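Local coordinates for protein alanine glyoxylate transaminase (Thermococcus litoralis, PDB 2ZC0) that probably transfers the amino group of alanine to glyoxylate, using a pyridoxal phosphate cofactor, here bound in its pyridoxamine form, at residues K90-E95 with A216-R221. Sequence-based numbering, arbitrary orientation.
Sequences KYDHLE and AYNFMR. With PMP (4'-deoxy-4'-aminopyridoxal-5'-phosphate), chain F.
Phe219 and Asn218 both set CG beside the backbone N and anti to the carbonyl carbon, which, from adjacent positions of one turn, brings the amide of Asn218 and the CE2-CZ rim of Phe219 against Asp92. The Asp92 side chain, its CG falling well short of anti to the backbone N (chi1 -147°), meets Asn218 with its carboxylate and Phe219 with its CB, crossing each of the two side chains at about a right angle. Its OD2 accepts a hydrogen bond of 3.3 Å from Asn218 ND2 through the syn lone pair, with an N-H...O angle of 156°, moderately bent. The acceptor is tilted slightly from the amide plane; carboxylate and amide planes are turned 66° apart. On the apolar side, Asp92 CB lies 4.0 Å from both CE2 and CZ of Phe219, approaching the ring obliquely. The CE2 corner of that ring also meets the end of helix 78-91, 3.6 Å from Tyr91 O and 4.1 Å from Tyr91 CB. An alanine in place of Asp92 would keep the CB packing but would probably leave Asn218 ND2 without this acceptor and its amide freer to turn. Phe87, one turn earlier in the same helix, also meets the Phe219 ring, while Phe296 of helix 295-322 sits edge-to-face with Tyr91. Asn218 and Phe219 are the central residues of a type I beta turn from Tyr217 to Met220, closed by Met220 N to Tyr217 O at 3.0 Å. Just before them, Tyr217 OH shares a 2.6 Å hydrogen bond with O3 of the cofactor and another with Lys247, and Ala216 CB lies 3.7 Å from cofactor N1. The contact thus joins the C-terminal end of helix 78-91 to the cofactor-binding loop that follows strand 210-214 in the pyridoxal-phosphate-dependent aminotransferase fold.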
ATOM      1  N   LYS A  90     -36.805  18.357   2.894  1.00 55.02           N
ATOM      2  CA  LYS A  90     -38.112  18.483   2.275  1.00 55.69           C
ATOM      3  C   LYS A  90     -38.443  17.401   1.260  1.00 56.02           C
ATOM      4  O   LYS A  90     -39.457  16.715   1.388  1.00 56.62           O
ATOM      5  CB  LYS A  90     -38.247  19.855   1.608  1.00 56.73           C
ATOM      6  CG  LYS A  90     -39.614  20.081   0.972  1.00 59.16           C
ATOM      7  CD  LYS A  90     -39.761  21.489   0.431  1.00 61.56           C
ATOM      8  CE  LYS A  90     -41.103  21.677  -0.259  1.00 61.61           C
ATOM      9  NZ  LYS A  90     -41.225  23.046  -0.852  1.00 62.79           N
ATOM     10  N   TYR A  91     -37.578  17.240   0.261  1.00 57.05           N
ATOM     11  CA  TYR A  91     -37.805  16.269  -0.805  1.00 56.99           C
ATOM     12  C   TYR A  91     -37.151  14.897  -0.704  1.00 57.15           C
ATOM     13  O   TYR A  91     -37.243  14.119  -1.654  1.00 58.25           O
ATOM     14  CB  TYR A  91     -37.415  16.880  -2.148  1.00 56.66           C
ATOM     15  CG  TYR A  91     -38.128  18.167  -2.466  1.00 58.38           C
ATOM     16  CD1 TYR A  91     -37.461  19.390  -2.398  1.00 59.23           C
ATOM     17  CD2 TYR A  91     -39.471  18.166  -2.841  1.00 58.74           C
ATOM     18  CE1 TYR A  91     -38.111  20.581  -2.701  1.00 61.42           C
ATOM     19  CE2 TYR A  91     -40.135  19.351  -3.143  1.00 59.73           C
ATOM     20  CZ  TYR A  91     -39.450  20.554  -3.072  1.00 61.16           C
ATOM     21  OH  TYR A  91     -40.095  21.731  -3.376  1.00 63.38           O
ATOM     22  N   ASP A  92     -36.487  14.589   0.409  1.00 57.03           N
ATOM     23  CA  ASP A  92     -35.847  13.276   0.547  1.00 57.98           C
ATOM     24  C   ASP A  92     -35.875  12.748   1.988  1.00 59.43           C
ATOM     25  O   ASP A  92     -35.099  11.856   2.339  1.00 60.24           O
ATOM     26  CB  ASP A  92     -34.395  13.340   0.029  1.00 57.54           C
ATOM     27  CG  ASP A  92     -33.926  12.020  -0.609  1.00 57.36           C
ATOM     28  OD1 ASP A  92     -34.765  11.295  -1.191  1.00 56.65           O
ATOM     29  OD2 ASP A  92     -32.713  11.716  -0.552  1.00 55.93           O
ATOM     30  N   HIS A  93     -36.777  13.285   2.811  1.00 58.98           N
ATOM     31  CA  HIS A  93     -36.907  12.870   4.214  1.00 59.36           C
ATOM     32  C   HIS A  93     -35.591  12.820   4.976  1.00 57.89           C
ATOM     33  O   HIS A  93     -35.405  11.969   5.850  1.00 58.02           O
ATOM     34  CB  HIS A  93     -37.559  11.489   4.314  1.00 62.21           C
ATOM     35  CG  HIS A  93     -39.049  11.512   4.205  1.00 65.29           C
ATOM     36  ND1 HIS A  93     -39.704  11.742   3.014  1.00 67.15           N
ATOM     37  CD2 HIS A  93     -40.012  11.371   5.146  1.00 66.12           C
ATOM     38  CE1 HIS A  93     -41.008  11.741   3.227  1.00 68.66           C
ATOM     39  NE2 HIS A  93     -41.222  11.519   4.511  1.00 69.02           N
ATOM     40  N   LEU A  94     -34.678  13.729   4.671  1.00 55.78           N
ATOM     41  CA  LEU A  94     -33.403  13.696   5.354  1.00 55.03           C
ATOM     42  C   LEU A  94     -33.130  14.899   6.242  1.00 55.08           C
ATOM     43  O   LEU A  94     -33.053  16.029   5.769  1.00 55.84           O
ATOM     44  CB  LEU A  94     -32.289  13.538   4.324  1.00 53.83           C
ATOM     45  CG  LEU A  94     -30.956  13.012   4.849  1.00 52.71           C
ATOM     46  CD1 LEU A  94     -31.178  11.780   5.729  1.00 51.22           C
ATOM     47  CD2 LEU A  94     -30.072  12.685   3.659  1.00 50.10           C
ATOM     48  N   GLU A  95     -32.998  14.649   7.540  1.00 54.47           N
ATOM     49  CA  GLU A  95     -32.697  15.717   8.487  1.00 55.30           C
ATOM     50  C   GLU A  95     -31.182  15.667   8.696  1.00 52.37           C
ATOM     51  O   GLU A  95     -30.683  14.833   9.447  1.00 52.37           O
ATOM     52  CB  GLU A  95     -33.419  15.467   9.816  1.00 59.06           C
ATOM     53  CG  GLU A  95     -33.287  16.596  10.841  1.00 63.93           C
ATOM     54  CD  GLU A  95     -34.123  17.820  10.485  1.00 68.00           C
ATOM     55  OE1 GLU A  95     -35.343  17.655  10.242  1.00 70.00           O
ATOM     56  OE2 GLU A  95     -33.566  18.944  10.456  1.00 67.69           O
ATOM     57  N   ALA A 216     -28.041   8.867  -6.260  1.00 36.13           N
ATOM     58  CA  ALA A 216     -28.034   9.495  -7.578  1.00 37.92           C
ATOM     59  C   ALA A 216     -29.411   9.627  -8.237  1.00 38.55           C
ATOM     60  O   ALA A 216     -29.679  10.613  -8.922  1.00 40.48           O
ATOM     61  CB  ALA A 216     -27.087   8.737  -8.510  1.00 37.16           C
ATOM     62  N   TYR A 217     -30.296   8.659  -8.026  1.00 40.39           N
ATOM     63  CA  TYR A 217     -31.613   8.716  -8.655  1.00 40.69           C
ATOM     64  C   TYR A 217     -32.795   8.900  -7.713  1.00 43.19           C
ATOM     65  O   TYR A 217     -33.938   8.632  -8.092  1.00 44.80           O
ATOM     66  CB  TYR A 217     -31.813   7.455  -9.512  1.00 38.86           C
ATOM     67  CG  TYR A 217     -30.695   7.265 -10.513  1.00 36.81           C
ATOM     68  CD1 TYR A 217     -29.625   6.402 -10.244  1.00 36.13           C
ATOM     69  CD2 TYR A 217     -30.638   8.045 -11.672  1.00 33.56           C
ATOM     70  CE1 TYR A 217     -28.520   6.330 -11.098  1.00 34.56           C
ATOM     71  CE2 TYR A 217     -29.544   7.984 -12.530  1.00 35.15           C
ATOM     72  CZ  TYR A 217     -28.485   7.128 -12.235  1.00 35.95           C
ATOM     73  OH  TYR A 217     -27.389   7.114 -13.068  1.00 35.99           O
ATOM     74  N   ASN A 218     -32.535   9.377  -6.502  1.00 43.50           N
ATOM     75  CA  ASN A 218     -33.598   9.571  -5.520  1.00 44.68           C
ATOM     76  C   ASN A 218     -34.621  10.589  -5.951  1.00 46.97           C
ATOM     77  O   ASN A 218     -35.737  10.609  -5.440  1.00 49.42           O
ATOM     78  CB  ASN A 218     -33.001   9.991  -4.174  1.00 41.83           C
ATOM     79  CG  ASN A 218     -32.352   8.840  -3.471  1.00 39.81           C
ATOM     80  OD1 ASN A 218     -31.880   7.906  -4.123  1.00 41.91           O
ATOM     81  ND2 ASN A 218     -32.317   8.883  -2.148  1.00 33.78           N
ATOM     82  N   PHE A 219     -34.235  11.434  -6.897  1.00 48.47           N
ATOM     83  CA  PHE A 219     -35.131  12.462  -7.381  1.00 50.06           C
ATOM     84  C   PHE A 219     -35.695  12.159  -8.762  1.00 51.07           C
ATOM     85  O   PHE A 219     -36.301  13.019  -9.390  1.00 52.60           O
ATOM     86  CB  PHE A 219     -34.416  13.813  -7.344  1.00 49.61           C
ATOM     87  CG  PHE A 219     -33.885  14.160  -5.981  1.00 50.65           C
ATOM     88  CD1 PHE A 219     -32.523  14.065  -5.705  1.00 51.82           C
ATOM     89  CD2 PHE A 219     -34.753  14.512  -4.954  1.00 50.93           C
ATOM     90  CE1 PHE A 219     -32.036  14.312  -4.422  1.00 52.26           C
ATOM     91  CE2 PHE A 219     -34.277  14.761  -3.666  1.00 53.36           C
ATOM     92  CZ  PHE A 219     -32.913  14.659  -3.401  1.00 52.50           C
ATOM     93  N   MET A 220     -35.489  10.936  -9.239  1.00 51.56           N
ATOM     94  CA  MET A 220     -36.049  10.532 -10.526  1.00 52.79           C
ATOM     95  C   MET A 220     -36.954   9.334 -10.288  1.00 53.30           C
ATOM     96  O   MET A 220     -36.928   8.378 -11.059  1.00 53.64           O
ATOM     97  CB  MET A 220     -34.968  10.128 -11.530  1.00 53.72           C
ATOM     98  CG  MET A 220     -33.983  11.220 -11.883  1.00 55.79           C
ATOM     99  SD  MET A 220     -33.488  11.090 -13.605  1.00 60.27           S
ATOM    100  CE  MET A 220     -32.952   9.438 -13.666  1.00 56.59           C
ATOM    101  N   ARG A 221     -37.724   9.381  -9.203  1.00 54.67           N
ATOM    102  CA  ARG A 221     -38.656   8.308  -8.867  1.00 56.81           C
ATOM    103  C   ARG A 221     -39.975   8.591  -9.567  1.00 57.42           C
ATOM    104  O   ARG A 221     -40.321   9.750  -9.800  1.00 57.56           O
ATOM    105  CB  ARG A 221     -38.898   8.231  -7.357  1.00 56.95           C
ATOM    106  CG  ARG A 221     -38.416   6.938  -6.723  1.00 60.59           C
ATOM    107  CD  ARG A 221     -39.157   6.649  -5.430  1.00 63.68           C
ATOM    108  NE  ARG A 221     -39.072   7.773  -4.504  1.00 67.12           N
ATOM    109  CZ  ARG A 221     -40.104   8.259  -3.826  1.00 67.37           C
ATOM    110  NH1 ARG A 221     -39.931   9.288  -3.006  1.00 67.03           N
ATOM    111  NH2 ARG A 221     -41.309   7.717  -3.971  1.00 66.97           N
TER
HETATM  112  N1  PMP F 409     -23.765   7.045  -8.875  1.00 61.96           N
HETATM  113  C2  PMP F 409     -24.452   6.369  -9.822  1.00 61.40           C
HETATM  114  C2A PMP F 409     -25.169   5.093  -9.376  1.00 59.78           C
HETATM  115  C3  PMP F 409     -24.508   6.829 -11.165  1.00 60.96           C
HETATM  116  O3  PMP F 409     -25.220   6.105 -12.111  1.00 59.18           O
HETATM  117  C4  PMP F 409     -23.805   8.042 -11.516  1.00 61.56           C
HETATM  118  C4A PMP F 409     -23.872   8.536 -12.973  1.00 61.44           C
HETATM  119  N4A PMP F 409     -22.567   8.580 -13.633  1.00 66.22           N
HETATM  120  C5  PMP F 409     -23.036   8.771 -10.395  1.00 60.83           C
HETATM  121  C6  PMP F 409     -23.052   8.219  -9.091  1.00 61.04           C
HETATM  122  C5A PMP F 409     -22.249  10.073 -10.632  1.00 58.98           C
HETATM  123  O4P PMP F 409     -22.966  10.873 -10.906  1.00 56.06           O
HETATM  124  P   PMP F 409     -22.184  12.337 -11.105  1.00 48.16           P
HETATM  125  O1P PMP F 409     -22.544  13.718  -9.857  1.00 57.73           O
HETATM  126  O2P PMP F 409     -22.783  12.979 -12.802  1.00 56.02           O
HETATM  127  O3P PMP F 409     -20.377  12.180 -11.171  1.00 56.25           O